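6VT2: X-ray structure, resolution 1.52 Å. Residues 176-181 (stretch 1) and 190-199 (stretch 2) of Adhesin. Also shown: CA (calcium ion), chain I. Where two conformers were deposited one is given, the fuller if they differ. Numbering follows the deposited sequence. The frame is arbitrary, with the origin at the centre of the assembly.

Stretch 1, residues 176-181: ENGTVT
Stretch 2, residues 190-199: DTIAAAQTVD

Residues 176-181 and 190-199 meet as a short antiparallel pairing, extended by a turn of stretch 2 that packs on the loop of stretch 1 that leads into its strand; together they bury 409 Å². Stretch 1 runs as loop through Thr179 and becomes strand at Val180 and Thr181. Stretch 2 is strand at 190-192, 3-10 at 194-196 and strand again from Val198.

Asp190 (phi/psi -125/153, chi1 -89°) contributes its backbone to the pairing, its O lying 3.5 Å from Thr181 CA in a CA-H...O contact. Its carboxylate leads away and chelates the calcium ion: Asp190 OD1 and OD2 each lie 2.5 Å from the calcium ion; three waters and groups elsewhere in the structure complete the coordination.

Thr191 (-121/137, m) faces Thr181 (-111/121, m) in a non-hydrogen-bonded pair, CA to CA 4.6 Å, with both side chains on the same face of the sheet. One water joins them, 2.7 Å from Thr181 OG1 and 2.4 Å from Thr191 OG1. Thr191 CG2 also meets Thr179 CG2 at 3.6 Å, so this exposed residue uses both its hydroxyl and its methyl.

Ile192 (-113/120, m, t) pairs with Val180 (-106/130, t), CA to CA 4.9 Å. Val180 N donates to Ile192 O at 2.8 Å, almost linearly at 178°, and Ile192 N returns the bond to Val180 O at 2.8 Å. The two branched apolar side chains share the other face, CB to CB 4.0 Å, and both are buried.

Ala193 (-69/149) points away and ends the extended run. Its O accepts from Gln196 N at 2.7 Å as the chain turns through Ala194 (-52/-36), Ala195 (-60/-27) and Gln196 (-97/4). The small side chain of Ala194 points toward stretch 1, with CB only 3.0 Å from Asn177 O. A water donates to Thr179 OG1 (2.6 Å) and accepts from Ala194 N (2.9 Å). Asn177 (-110/13, p) braces the facing loop: its OD1 receives Thr179 OG1 at 2.8 Å and Thr179 N at 3.2 Å, with Thr179 at -68/130 and chi1 m.

Thr197 (-120/-37, p) is buried and points toward stretch 1, where OG1 donates to Gly178 O at 2.6 Å; its CG2 lies 3.9 Å from Val180 CG2. Val198 (-139/157, m) sets CG2 4.2 Å from Gly178 CA. Gly178 adopts 90/4, where a CB would jam against the preceding carbonyl and clash with Val198 CG2 at 2.7 Å. Asp199 (-150/162, t) continues the strand beyond reach of stretch 1.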

# COMPACT_ATOMS: atom_id res chain seq x y z
N GLU A 176 19.87 -12.81 -15.72
CA GLU A 176 20.19 -11.54 -16.35
C GLU A 176 18.99 -10.87 -16.99
O GLU A 176 19.01 -9.64 -17.15
CB GLU A 176 21.28 -11.78 -17.41
CG GLU A 176 22.61 -12.27 -16.83
CD GLU A 176 22.61 -13.77 -16.48
OE1 GLU A 176 21.54 -14.42 -16.52
OE2 GLU A 176 23.69 -14.30 -16.16
N ASN A 177 17.95 -11.63 -17.35
CA ASN A 177 16.76 -11.11 -18.01
C ASN A 177 15.53 -11.15 -17.12
O ASN A 177 14.40 -10.96 -17.61
CB ASN A 177 16.50 -11.85 -19.32
CG ASN A 177 16.00 -13.26 -19.10
OD1 ASN A 177 16.00 -13.75 -18.00
ND2 ASN A 177 15.54 -13.88 -20.15
N GLY A 178 15.72 -11.38 -15.81
CA GLY A 178 14.58 -11.36 -14.92
C GLY A 178 13.86 -12.69 -14.69
O GLY A 178 12.88 -12.70 -13.96
N THR A 179 14.36 -13.79 -15.26
CA THR A 179 13.78 -15.09 -14.99
C THR A 179 14.05 -15.44 -13.54
O THR A 179 15.20 -15.41 -13.09
CB THR A 179 14.39 -16.14 -15.88
OG1 THR A 179 14.21 -15.82 -17.26
CG2 THR A 179 13.70 -17.49 -15.64
N VAL A 180 13.00 -15.86 -12.83
CA VAL A 180 13.14 -16.13 -11.42
C VAL A 180 13.12 -17.63 -11.21
O VAL A 180 12.23 -18.33 -11.70
CB VAL A 180 12.03 -15.47 -10.62
CG1 VAL A 180 12.06 -16.00 -9.14
CG2 VAL A 180 12.20 -13.97 -10.63
N THR A 181 14.09 -18.11 -10.48
CA THR A 181 14.11 -19.51 -10.07
C THR A 181 13.88 -19.56 -8.58
O THR A 181 14.64 -18.98 -7.82
CB THR A 181 15.44 -20.15 -10.42
OG1 THR A 181 15.61 -20.15 -11.82
CG2 THR A 181 15.46 -21.63 -9.92
N ASP A 190 10.62 -23.93 -8.92
CA ASP A 190 9.63 -23.33 -9.79
C ASP A 190 10.36 -22.22 -10.54
O ASP A 190 11.33 -21.66 -10.03
CB ASP A 190 8.47 -22.81 -9.02
CG ASP A 190 7.40 -23.84 -8.83
OD1 ASP A 190 7.06 -24.52 -9.81
OD2 ASP A 190 6.87 -23.93 -7.72
N THR A 191 9.86 -21.90 -11.73
CA THR A 191 10.39 -20.79 -12.52
C THR A 191 9.28 -19.78 -12.79
O THR A 191 8.12 -20.14 -13.06
CB THR A 191 10.92 -21.30 -13.86
OG1 THR A 191 12.01 -22.24 -13.66
CG2 THR A 191 11.42 -20.14 -14.71
N ILE A 192 9.61 -18.50 -12.66
CA ILE A 192 8.71 -17.44 -13.09
C ILE A 192 9.39 -16.75 -14.27
O ILE A 192 10.50 -16.25 -14.13
CB ILE A 192 8.41 -16.46 -11.97
CG1 ILE A 192 7.89 -17.18 -10.73
CG2 ILE A 192 7.32 -15.46 -12.45
CD1 ILE A 192 7.58 -16.22 -9.62
N ALA A 193 8.73 -16.78 -15.43
CA ALA A 193 9.34 -16.29 -16.66
C ALA A 193 9.50 -14.80 -16.60
O ALA A 193 8.70 -14.08 -15.97
CB ALA A 193 8.48 -16.64 -17.86
N ALA A 194 10.55 -14.36 -17.29
CA ALA A 194 10.89 -12.93 -17.37
C ALA A 194 9.71 -12.08 -17.80
O ALA A 194 9.54 -10.97 -17.30
CB ALA A 194 12.05 -12.73 -18.33
N ALA A 195 8.87 -12.59 -18.69
CA ALA A 195 7.70 -11.82 -19.11
C ALA A 195 6.79 -11.50 -17.94
O ALA A 195 6.06 -10.49 -17.97
CB ALA A 195 6.94 -12.61 -20.19
N GLN A 196 6.81 -12.32 -16.89
CA GLN A 196 5.97 -12.05 -15.74
C GLN A 196 6.71 -11.33 -14.62
O GLN A 196 6.13 -11.13 -13.55
CB GLN A 196 5.38 -13.36 -15.21
CG GLN A 196 4.21 -13.87 -15.98
CD GLN A 196 4.54 -14.22 -17.39
OE1 GLN A 196 5.34 -15.14 -17.66
NE2 GLN A 196 3.95 -13.49 -18.34
N THR A 197 7.97 -10.94 -14.80
CA THR A 197 8.68 -10.27 -13.74
C THR A 197 9.15 -8.88 -14.10
O THR A 197 9.22 -8.04 -13.21
CB THR A 197 9.88 -11.09 -13.28
OG1 THR A 197 10.81 -11.20 -14.35
CG2 THR A 197 9.42 -12.51 -12.90
N VAL A 198 9.58 -8.66 -15.34
CA VAL A 198 10.17 -7.37 -15.69
C VAL A 198 9.71 -6.90 -17.06
O VAL A 198 9.36 -7.68 -17.95
CB VAL A 198 11.71 -7.43 -15.70
CG1 VAL A 198 12.23 -7.81 -14.37
CG2 VAL A 198 12.15 -8.42 -16.78
N ASP A 199 9.78 -5.60 -17.30
CA ASP A 199 9.57 -5.01 -18.64
C ASP A 199 10.45 -3.75 -18.65
O ASP A 199 10.88 -3.26 -17.63
CB ASP A 199 8.10 -4.74 -19.06
CG ASP A 199 7.86 -4.61 -20.58
OD1 ASP A 199 8.87 -4.80 -21.35
OD2 ASP A 199 6.88 -4.12 -20.96
CA CA I . 5.42 -25.86 -8.40
O HOH W 1 12.10 -16.34 -18.70
O HOH W 2 14.36 -21.79 -13.50
O HOH W 3 5.45 -27.32 -10.23
O HOH W 4 4.05 -24.48 -9.89
O HOH W 5 3.27 -26.80 -8.56